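Local coordinates for fiber protein 2 (Fowl adenovirus 1, PDB 2VTW) that probably forms spikes at the capsid vertices and attaches the virion to its host-cell receptor through this trimeric C-terminal head domain, at residues 21-26 against 67-72. Sequence-based numbering, arbitrary orientation.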
loop_
_atom_site.group_PDB
_atom_site.type_symbol
_atom_site.label_atom_id
_atom_site.label_comp_id
_atom_site.label_asym_id
_atom_site.label_seq_id
_atom_site.Cartn_x
_atom_site.Cartn_y
_atom_site.Cartn_z
ATOM N N PHE A 21 12.604 -15.030 15.146
ATOM C CA PHE A 21 11.912 -13.785 15.413
ATOM C C PHE A 21 12.059 -13.465 16.886
ATOM O O PHE A 21 12.359 -14.346 17.687
ATOM C CB PHE A 21 10.430 -13.918 14.987
ATOM C CG PHE A 21 10.238 -14.474 13.576
ATOM C CD1 PHE A 21 11.154 -14.209 12.570
ATOM C CD2 PHE A 21 9.123 -15.233 13.260
ATOM C CE1 PHE A 21 11.000 -14.722 11.291
ATOM C CE2 PHE A 21 8.943 -15.732 11.970
ATOM C CZ PHE A 21 9.888 -15.474 10.982
ATOM N N VAL A 22 11.857 -12.217 17.260
ATOM C CA VAL A 22 12.043 -11.839 18.642
ATOM C C VAL A 22 10.886 -10.986 19.156
ATOM O O VAL A 22 10.435 -10.072 18.460
ATOM C CB VAL A 22 13.373 -11.069 18.825
ATOM C CG1 VAL A 22 13.642 -10.819 20.297
ATOM C CG2 VAL A 22 14.509 -11.816 18.168
ATOM N N SER A 23 10.433 -11.291 20.376
ATOM C CA SER A 23 9.344 -10.583 21.035
ATOM C C SER A 23 9.852 -9.293 21.664
ATOM O O SER A 23 11.047 -9.160 21.939
ATOM C CB SER A 23 8.724 -11.463 22.131
ATOM O OG SER A 23 9.283 -11.170 23.419
ATOM N N SER A 24 8.944 -8.365 21.946
ATOM C CA SER A 24 9.321 -7.082 22.548
ATOM C C SER A 24 9.940 -7.200 23.945
ATOM O O SER A 24 10.459 -6.210 24.482
ATOM C CB SER A 24 8.132 -6.116 22.591
ATOM O OG SER A 24 7.030 -6.677 23.274
ATOM N N SER A 25 9.876 -8.401 24.528
ATOM C CA SER A 25 10.511 -8.682 25.839
ATOM C C SER A 25 11.868 -9.386 25.708
ATOM O O SER A 25 12.425 -9.853 26.699
ATOM C CB SER A 25 9.563 -9.485 26.733
ATOM O OG SER A 25 8.606 -8.608 27.301
ATOM N N ASN A 26 12.377 -9.430 24.478
ATOM C CA ASN A 26 13.699 -9.962 24.127
ATOM C C ASN A 26 13.808 -11.479 24.143
ATOM O O ASN A 26 14.909 -12.034 24.179
ATOM C CB ASN A 26 14.802 -9.281 24.941
ATOM C CG ASN A 26 15.113 -7.891 24.416
ATOM O OD1 ASN A 26 15.605 -7.744 23.295
ATOM N ND2 ASN A 26 14.807 -6.867 25.206
ATOM N N GLU A 67 5.131 -12.811 29.228
ATOM C CA GLU A 67 3.867 -13.356 28.712
ATOM C C GLU A 67 2.966 -12.292 28.090
ATOM O O GLU A 67 2.133 -12.604 27.244
ATOM C CB GLU A 67 3.078 -14.030 29.842
ATOM C CG GLU A 67 3.752 -15.224 30.499
ATOM C CD GLU A 67 3.113 -15.598 31.848
ATOM O OE1 GLU A 67 1.910 -15.294 32.066
ATOM O OE2 GLU A 67 3.823 -16.188 32.697
ATOM N N ASN A 68 3.121 -11.049 28.531
ATOM C CA ASN A 68 2.263 -9.945 28.101
ATOM C C ASN A 68 2.821 -9.118 26.933
ATOM O O ASN A 68 2.277 -8.055 26.622
ATOM C CB ASN A 68 1.995 -8.997 29.281
ATOM C CG ASN A 68 1.183 -9.653 30.397
ATOM O OD1 ASN A 68 0.692 -10.779 30.254
ATOM N ND2 ASN A 68 1.043 -8.939 31.524
ATOM N N ALA A 69 3.900 -9.595 26.311
ATOM C CA ALA A 69 4.498 -8.924 25.156
ATOM C C ALA A 69 3.514 -9.046 23.986
ATOM O O ALA A 69 2.993 -10.130 23.739
ATOM C CB ALA A 69 5.849 -9.550 24.808
ATOM N N ARG A 70 3.233 -7.927 23.311
ATOM C CA ARG A 70 2.341 -7.922 22.143
ATOM C C ARG A 70 3.066 -7.738 20.786
ATOM O O ARG A 70 2.496 -8.065 19.733
ATOM C CB ARG A 70 1.259 -6.856 22.331
ATOM C CG ARG A 70 0.273 -7.209 23.445
ATOM C CD ARG A 70 -0.851 -6.215 23.603
ATOM N NE ARG A 70 -0.432 -4.886 24.060
ATOM C CZ ARG A 70 -0.406 -3.767 23.321
ATOM N NH1 ARG A 70 -0.757 -3.751 22.029
ATOM N NH2 ARG A 70 -0.017 -2.625 23.880
ATOM N N TYR A 71 4.305 -7.232 20.805
ATOM C CA TYR A 71 5.042 -6.934 19.556
ATOM C C TYR A 71 6.076 -7.987 19.253
ATOM O O TYR A 71 6.611 -8.610 20.150
ATOM C CB TYR A 71 5.752 -5.588 19.616
ATOM C CG TYR A 71 4.886 -4.360 19.725
ATOM C CD1 TYR A 71 3.506 -4.427 19.995
ATOM C CD2 TYR A 71 5.453 -3.116 19.609
ATOM C CE1 TYR A 71 2.749 -3.272 20.106
ATOM C CE2 TYR A 71 4.709 -1.975 19.748
ATOM C CZ TYR A 71 3.365 -2.055 19.974
ATOM O OH TYR A 71 2.658 -0.889 20.090
ATOM N N PHE A 72 6.346 -8.198 17.972
ATOM C CA PHE A 72 7.498 -8.984 17.564
ATOM C C PHE A 72 8.031 -8.541 16.212
ATOM O O PHE A 72 7.270 -8.033 15.365
ATOM C CB PHE A 72 7.203 -10.485 17.598
ATOM C CG PHE A 72 6.281 -10.983 16.523
ATOM C CD1 PHE A 72 6.770 -11.338 15.282
ATOM C CD2 PHE A 72 4.924 -11.170 16.787
ATOM C CE1 PHE A 72 5.942 -11.819 14.302
ATOM C CE2 PHE A 72 4.076 -11.661 15.811
ATOM C CZ PHE A 72 4.582 -11.996 14.571
HETATM O O HOH W 1 4.264 -4.944 23.926
#
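The ring of Phe72 meets CB of Phe21 obliquely, with Phe72 CD1 and Phe21 CB 4.5 Å apart. Around the same ring, Phe171 adds a stack and Phe29 an edge-to-face contact, so a large flat side chain suits this buried place in the head's beta sheet. Phe72 CB rests 3.4 Å from Val22 O. The Tyr71 side chain leads away from 21-26 and touches Thr170 and Gln172 of strand 163-173; Tyr71 CB packs on Ser24 CB at 3.8 Å.

Ser23 and Phe72 form an antiparallel non-hydrogen-bonded pair with their side chains on one face of the sheet. Here the strands meet through CA-H...O contacts, Phe72 CA to Val22 O at 3.3 Å and Ser23 CA to Tyr71 O. One residue further on, Ser24 N donates to Tyr71 O over 3.0 Å, reaching it from above the carbonyl plane, 41° out of it.

Strand 4-23 then ends in a type I turn, Ser23 to Asn26. Ser23 OG accepts from Ser25 N, an ST turn that suits serine because its short hydroxyl can reach the backbone N two residues on. The methyl of Ala69 faces the hydroxyls of Ser23, Ser24 and Ser25, and alanine is small enough to sit against them. A chi1 of 56° sets Ser24 OG between its backbone N and carbonyl carbon, 3.5 Å from Ala69 CB; Ser25 OG lies 3.8 Å from the same CB. Ser25 OG also bonds to Val65 O, while a water accepts from Arg70 N and binds Ser24 OG weakly.

Tyr71 N is buried with no partner in the model, probably at some energetic cost, where pairing with 21-26 stops. One backbone hydrogen bond ties the segments directly; beyond it the serine hydroxyls serve the turn, Val65 and a weak bond to water, and meet Ala69 only by van der Waals contact.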